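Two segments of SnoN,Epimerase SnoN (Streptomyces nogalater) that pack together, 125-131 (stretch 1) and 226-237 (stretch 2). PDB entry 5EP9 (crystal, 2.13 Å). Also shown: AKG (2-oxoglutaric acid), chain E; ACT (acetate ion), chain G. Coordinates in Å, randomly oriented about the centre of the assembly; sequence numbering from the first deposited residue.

Stretch 1 125-131: VLLKENK
Stretch 2 226-237: SAGANSTDEPRL

Stretch 1 is extended throughout: Val125 to Lys128 end a strand, with phi between -99 and -130° and psi between 124 and 136°, and Glu129 (-158/157) to Lys131 continue as loop. Stretch 2 leaves one strand at Ala227, crosses a loop, and enters another at Arg236, which runs antiparallel to stretch 1. Contact between the two buries 576 Å², both sides summed.

Ser226 (chi1 p) lies out of reach of stretch 1. Ala227 (-155/150) directs its CB toward stretch 1, 4.4 Å from Lys128 CE and 3.3 Å from AKG O4. At Gly228 (-75/168) the carbonyl O approaches Lys128 CE to 3.3 Å. The lysine reaches this point along a chain of chi1 m, chi2 t and chi3 t, with chi4 at -93°.

Asn230 (-83/106; chi1 t, chi2 -2°) organises the loop. Its ND2 donates to Lys128 O (3.0 Å, 169°) and, within its own stretch, to Glu234 O (2.8 Å, 175°), so one amide ties the turn to the strand end. Its OD1 accepts from Thr232 N (2.9 Å) and Thr232 OG1 (2.8 Å). Asn130 (chi1 m, chi2 -60°) answers from stretch 1: its ND2 donates to Asn230 O (2.8 Å, 139°) and Thr232 O (3.0 Å, 131°). Water 2 supplements this clamp, accepting from Asn130 N and donating to Thr232 O, each at 2.9 Å. Ser231, Thr232, Asp233 and Glu234 point their CA-to-CB bonds away from stretch 1.

Pro235 (-64/146, C-gamma endo) has its CA 4.7 Å from Glu129 CA. Its CB packs 3.7 Å from Leu127 CD1, an apolar contact.

Arg236 (-90/122) pairs with Lys128, CA-CA 5.0 Å, through two hydrogen bonds: Arg236 N to Lys128 O (2.8 Å, 168°) and Lys128 N to Arg236 O (3.1 Å, 154°). Their side chains share a sheet face. Lys128 CE lies over one face of the guanidinium, 3.2 Å from Arg236 NH1, although the like-charged Lys128 NZ remains 4.6 Å from NH1. With chi angles t, t, p and 177°, the arginine donates from NH1 to AKG O4 (3.1 Å, 160°); NH2 adds a weak bond to AKG O3 (2.8 Å). Water 1 accepts from Arg236 NE (2.7 Å) and donates to Leu126 O (2.8 Å).

Leu237 (-132/132; chi1 m, chi2 t) forms the non-hydrogen-bonded pair with Leu127 (chi1 t, chi2 p), CA-CA 5.0 Å. On their shared face, Leu237 CD2 meets Leu127 CD1 at 3.9 Å. Leu237 CA makes a CA-H...O contact with Leu126 O at 3.5 Å.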

ATOM      1  N   VAL A 125       6.020  -6.889  -1.105  1.00 29.90           N
ATOM      2  CA  VAL A 125       6.993  -6.852  -0.054  1.00 28.08           C
ATOM      3  C   VAL A 125       8.024  -5.806  -0.427  1.00 28.52           C
ATOM      4  O   VAL A 125       8.615  -5.949  -1.470  1.00 28.80           O
ATOM      5  CB  VAL A 125       7.682  -8.211   0.104  1.00 29.00           C
ATOM      6  CG1 VAL A 125       8.772  -8.191   1.155  1.00 28.77           C
ATOM      7  CG2 VAL A 125       6.682  -9.301   0.456  1.00 29.70           C
ATOM      8  N   LEU A 126       8.317  -4.846   0.461  1.00 27.53           N
ATOM      9  CA  LEU A 126       9.188  -3.731   0.101  1.00 29.44           C
ATOM     10  C   LEU A 126      10.466  -3.762   0.891  1.00 29.35           C
ATOM     11  O   LEU A 126      10.437  -3.974   2.070  1.00 27.93           O
ATOM     12  CB  LEU A 126       8.514  -2.373   0.276  1.00 29.80           C
ATOM     13  CG  LEU A 126       7.124  -2.242  -0.314  1.00 30.78           C
ATOM     14  CD1 LEU A 126       6.578  -0.842  -0.025  1.00 31.42           C
ATOM     15  CD2 LEU A 126       7.119  -2.466  -1.795  1.00 30.94           C
ATOM     16  N   LEU A 127      11.569  -3.524   0.202  1.00 29.54           N
ATOM     17  CA  LEU A 127      12.894  -3.418   0.794  1.00 30.04           C
ATOM     18  C   LEU A 127      13.624  -2.129   0.320  1.00 29.19           C
ATOM     19  O   LEU A 127      13.795  -1.919  -0.861  1.00 29.40           O
ATOM     20  CB  LEU A 127      13.722  -4.599   0.338  1.00 32.82           C
ATOM     21  CG  LEU A 127      15.213  -4.607   0.658  1.00 34.65           C
ATOM     22  CD1 LEU A 127      15.452  -4.660   2.157  1.00 36.32           C
ATOM     23  CD2 LEU A 127      15.912  -5.773  -0.048  1.00 35.28           C
ATOM     24  N   LYS A 128      14.042  -1.331   1.271  1.00 29.07           N
ATOM     25  CA  LYS A 128      15.067  -0.313   1.068  1.00 31.65           C
ATOM     26  C   LYS A 128      16.248  -0.577   1.903  1.00 30.98           C
ATOM     27  O   LYS A 128      16.161  -0.716   3.100  1.00 31.70           O
ATOM     28  CB  LYS A 128      14.631   1.113   1.468  1.00 32.43           C
ATOM     29  CG  LYS A 128      13.694   1.797   0.580  1.00 32.66           C
ATOM     30  CD  LYS A 128      13.657   3.296   1.021  1.00 32.88           C
ATOM     31  CE  LYS A 128      12.536   4.036   0.317  1.00 32.65           C
ATOM     32  NZ  LYS A 128      12.978   4.698  -0.921  1.00 33.80           N
ATOM     33  N   GLU A 129      17.370  -0.649   1.250  1.00 33.97           N
ATOM     34  CA  GLU A 129      18.616  -0.869   1.915  1.00 37.69           C
ATOM     35  C   GLU A 129      19.773  -0.399   1.107  1.00 39.00           C
ATOM     36  O   GLU A 129      19.680  -0.223  -0.089  1.00 38.79           O
ATOM     37  CB  GLU A 129      18.835  -2.373   2.183  1.00 41.29           C
ATOM     38  CG  GLU A 129      19.110  -3.162   0.916  1.00 43.35           C
ATOM     39  CD  GLU A 129      19.369  -4.631   1.182  1.00 46.54           C
ATOM     40  OE1 GLU A 129      19.441  -5.071   2.372  1.00 46.66           O
ATOM     41  OE2 GLU A 129      19.540  -5.328   0.171  1.00 50.15           O
ATOM     42  N   ASN A 130      20.858  -0.141   1.825  1.00 44.31           N
ATOM     43  CA  ASN A 130      22.173   0.199   1.207  1.00 49.40           C
ATOM     44  C   ASN A 130      23.005  -1.058   0.904  1.00 55.31           C
ATOM     45  O   ASN A 130      23.198  -1.891   1.765  1.00 55.54           O
ATOM     46  CB  ASN A 130      22.948   1.117   2.105  1.00 48.42           C
ATOM     47  CG  ASN A 130      22.177   2.392   2.380  1.00 46.68           C
ATOM     48  OD1 ASN A 130      21.863   3.118   1.475  1.00 48.39           O
ATOM     49  ND2 ASN A 130      21.903   2.659   3.630  1.00 45.66           N
ATOM     50  N   LYS A 131      23.424  -1.194  -0.328  1.00 62.05           N
ATOM     51  CA  LYS A 131      24.285  -2.294  -0.741  1.00 71.02           C
ATOM     52  C   LYS A 131      25.589  -1.622  -1.087  1.00 79.24           C
ATOM     53  O   LYS A 131      25.698  -0.379  -1.150  1.00 79.42           O
ATOM     54  CB  LYS A 131      23.777  -3.052  -2.010  1.00 73.81           C
ATOM     55  CG  LYS A 131      22.436  -3.776  -1.971  1.00 70.07           C
ATOM     56  CD  LYS A 131      21.845  -3.871  -3.391  1.00 69.42           C
ATOM     57  CE  LYS A 131      20.343  -4.188  -3.466  1.00 69.37           C
ATOM     58  NZ  LYS A 131      19.479  -2.985  -3.323  1.00 68.46           N
ATOM     59  N   SER A 226       5.501  10.312   0.150  1.00 26.38           N
ATOM     60  CA  SER A 226       6.872  10.036  -0.233  1.00 26.78           C
ATOM     61  C   SER A 226       7.549   9.242   0.870  1.00 26.93           C
ATOM     62  O   SER A 226       6.949   8.969   1.901  1.00 29.43           O
ATOM     63  CB  SER A 226       7.626  11.385  -0.420  1.00 26.57           C
ATOM     64  OG  SER A 226       7.822  12.010   0.804  1.00 25.10           O
ATOM     65  N   ALA A 227       8.832   8.976   0.722  1.00 27.11           N
ATOM     66  CA  ALA A 227       9.572   8.302   1.750  1.00 27.87           C
ATOM     67  C   ALA A 227      11.008   8.645   1.650  1.00 28.96           C
ATOM     68  O   ALA A 227      11.553   8.880   0.532  1.00 30.34           O
ATOM     69  CB  ALA A 227       9.403   6.742   1.662  1.00 27.57           C
ATOM     70  N   GLY A 228      11.660   8.621   2.796  1.00 29.14           N
ATOM     71  CA  GLY A 228      13.115   8.943   2.826  1.00 29.96           C
ATOM     72  C   GLY A 228      13.944   7.806   2.285  1.00 30.32           C
ATOM     73  O   GLY A 228      13.478   6.675   2.063  1.00 28.32           O
ATOM     74  N   ALA A 229      15.212   8.118   2.048  1.00 31.56           N
ATOM     75  CA  ALA A 229      16.232   7.092   1.806  1.00 33.77           C
ATOM     76  C   ALA A 229      16.410   6.326   3.094  1.00 34.49           C
ATOM     77  O   ALA A 229      16.195   6.849   4.195  1.00 36.28           O
ATOM     78  CB  ALA A 229      17.558   7.739   1.369  1.00 36.25           C
ATOM     79  N   ASN A 230      16.818   5.085   2.989  1.00 33.36           N
ATOM     80  CA  ASN A 230      17.348   4.429   4.170  1.00 34.25           C
ATOM     81  C   ASN A 230      18.823   4.806   4.323  1.00 37.15           C
ATOM     82  O   ASN A 230      19.645   4.345   3.533  1.00 39.31           O
ATOM     83  CB  ASN A 230      17.189   2.894   4.082  1.00 34.41           C
ATOM     84  CG  ASN A 230      17.633   2.183   5.340  1.00 32.98           C
ATOM     85  OD1 ASN A 230      18.114   2.784   6.331  1.00 32.35           O
ATOM     86  ND2 ASN A 230      17.450   0.850   5.305  1.00 32.18           N
ATOM     87  N   SER A 231      19.131   5.677   5.284  1.00 36.66           N
ATOM     88  CA  SER A 231      20.516   5.986   5.581  1.00 39.50           C
ATOM     89  C   SER A 231      21.143   5.175   6.731  1.00 40.22           C
ATOM     90  O   SER A 231      22.164   5.460   7.135  1.00 40.60           O
ATOM     91  CB  SER A 231      20.669   7.478   5.840  1.00 42.84           C
ATOM     92  OG  SER A 231      20.032   7.772   7.024  1.00 43.56           O
ATOM     93  N   THR A 232      20.516   4.094   7.168  1.00 39.68           N
ATOM     94  CA  THR A 232      21.075   3.210   8.169  1.00 39.60           C
ATOM     95  C   THR A 232      21.611   1.923   7.525  1.00 41.49           C
ATOM     96  O   THR A 232      21.340   1.610   6.377  1.00 41.36           O
ATOM     97  CB  THR A 232      20.018   2.780   9.247  1.00 38.79           C
ATOM     98  OG1 THR A 232      19.121   1.756   8.746  1.00 35.01           O
ATOM     99  CG2 THR A 232      19.209   4.006   9.698  1.00 36.59           C
ATOM    100  N   ASP A 233      22.298   1.158   8.343  1.00 44.72           N
ATOM    101  CA  ASP A 233      22.780  -0.173   8.003  1.00 48.37           C
ATOM    102  C   ASP A 233      21.777  -1.279   8.144  1.00 46.14           C
ATOM    103  O   ASP A 233      22.141  -2.346   7.923  1.00 47.60           O
ATOM    104  CB  ASP A 233      23.895  -0.571   8.967  1.00 53.31           C
ATOM    105  CG  ASP A 233      25.081   0.259   8.799  1.00 62.66           C
ATOM    106  OD1 ASP A 233      25.097   1.097   7.876  1.00 69.56           O
ATOM    107  OD2 ASP A 233      26.028   0.132   9.615  1.00 82.49           O
ATOM    108  N   GLU A 234      20.583  -1.026   8.608  1.00 45.31           N
ATOM    109  CA  GLU A 234      19.574  -2.058   8.846  1.00 46.34           C
ATOM    110  C   GLU A 234      18.507  -1.873   7.744  1.00 42.95           C
ATOM    111  O   GLU A 234      18.011  -0.785   7.509  1.00 38.36           O
ATOM    112  CB  GLU A 234      18.937  -2.005  10.261  1.00 49.51           C
ATOM    113  CG  GLU A 234      19.868  -2.376  11.450  1.00 57.67           C
ATOM    114  CD  GLU A 234      20.878  -1.251  11.833  1.00 73.04           C
ATOM    115  OE1 GLU A 234      20.603   0.002  11.691  1.00 77.23           O
ATOM    116  OE2 GLU A 234      21.993  -1.606  12.301  1.00 86.59           O
ATOM    117  N   PRO A 235      18.169  -2.965   7.059  1.00 40.26           N
ATOM    118  CA  PRO A 235      17.206  -2.830   5.978  1.00 36.49           C
ATOM    119  C   PRO A 235      15.837  -2.400   6.431  1.00 32.94           C
ATOM    120  O   PRO A 235      15.401  -2.673   7.539  1.00 36.08           O
ATOM    121  CB  PRO A 235      17.168  -4.198   5.360  1.00 39.70           C
ATOM    122  CG  PRO A 235      17.734  -5.141   6.406  1.00 41.56           C
ATOM    123  CD  PRO A 235      18.656  -4.346   7.261  1.00 40.70           C
ATOM    124  N   ARG A 236      15.180  -1.632   5.599  1.00 30.76           N
ATOM    125  CA  ARG A 236      13.806  -1.242   5.824  1.00 28.55           C
ATOM    126  C   ARG A 236      12.935  -2.351   5.145  1.00 28.15           C
ATOM    127  O   ARG A 236      13.006  -2.545   3.935  1.00 27.62           O
ATOM    128  CB  ARG A 236      13.480   0.094   5.191  1.00 27.59           C
ATOM    129  CG  ARG A 236      12.150   0.637   5.681  1.00 26.78           C
ATOM    130  CD  ARG A 236      11.625   1.716   4.785  1.00 26.86           C
ATOM    131  NE  ARG A 236      11.062   1.169   3.567  1.00 26.67           N
ATOM    132  CZ  ARG A 236      10.479   1.863   2.601  1.00 26.56           C
ATOM    133  NH1 ARG A 236      10.432   3.182   2.578  1.00 27.00           N
ATOM    134  NH2 ARG A 236       9.997   1.214   1.578  1.00 27.55           N
ATOM    135  N   LEU A 237      12.088  -2.989   5.925  1.00 27.99           N
ATOM    136  CA  LEU A 237      11.249  -4.088   5.444  1.00 28.49           C
ATOM    137  C   LEU A 237       9.830  -3.890   5.881  1.00 27.55           C
ATOM    138  O   LEU A 237       9.563  -3.554   7.081  1.00 25.96           O
ATOM    139  CB  LEU A 237      11.715  -5.438   6.005  1.00 31.29           C
ATOM    140  CG  LEU A 237      13.006  -5.947   5.360  1.00 34.94           C
ATOM    141  CD1 LEU A 237      13.837  -6.879   6.243  1.00 37.31           C
ATOM    142  CD2 LEU A 237      12.732  -6.679   4.068  1.00 35.05           C
TER
HETATM  143  C1  AKG E 301       2.858   3.184  -1.311  1.00 33.71           C
HETATM  144  O1  AKG E 301       1.881   3.593  -1.991  1.00 31.00           O
HETATM  145  O2  AKG E 301       2.735   2.299  -0.428  1.00 32.30           O
HETATM  146  C2  AKG E 301       4.195   3.792  -1.505  1.00 36.04           C
HETATM  147  O5  AKG E 301       4.332   4.688  -2.362  1.00 33.13           O
HETATM  148  C3  AKG E 301       5.354   3.254  -0.634  1.00 34.63           C
HETATM  149  C4  AKG E 301       6.672   4.018  -0.715  1.00 35.26           C
HETATM  150  C5  AKG E 301       7.810   3.469   0.114  1.00 34.00           C
HETATM  151  O3  AKG E 301       7.603   2.503   0.871  1.00 35.19           O
HETATM  152  O4  AKG E 301       8.972   3.967  -0.005  1.00 29.84           O
HETATM  153  C   ACT G 303       6.835  15.146   0.934  1.00 39.48           C
HETATM  154  O   ACT G 303       7.864  14.536   0.637  1.00 40.08           O
HETATM  155  OXT ACT G 303       6.907  16.217   1.583  1.00 50.73           O
HETATM  156  CH3 ACT G 303       5.521  14.552   0.531  1.00 40.18           C
HETATM  157  O   HOH W   1      10.258  -1.432   3.280  1.00 25.06           O
HETATM  158  O   HOH W   2      20.630  -0.621   4.725  1.00 42.50           O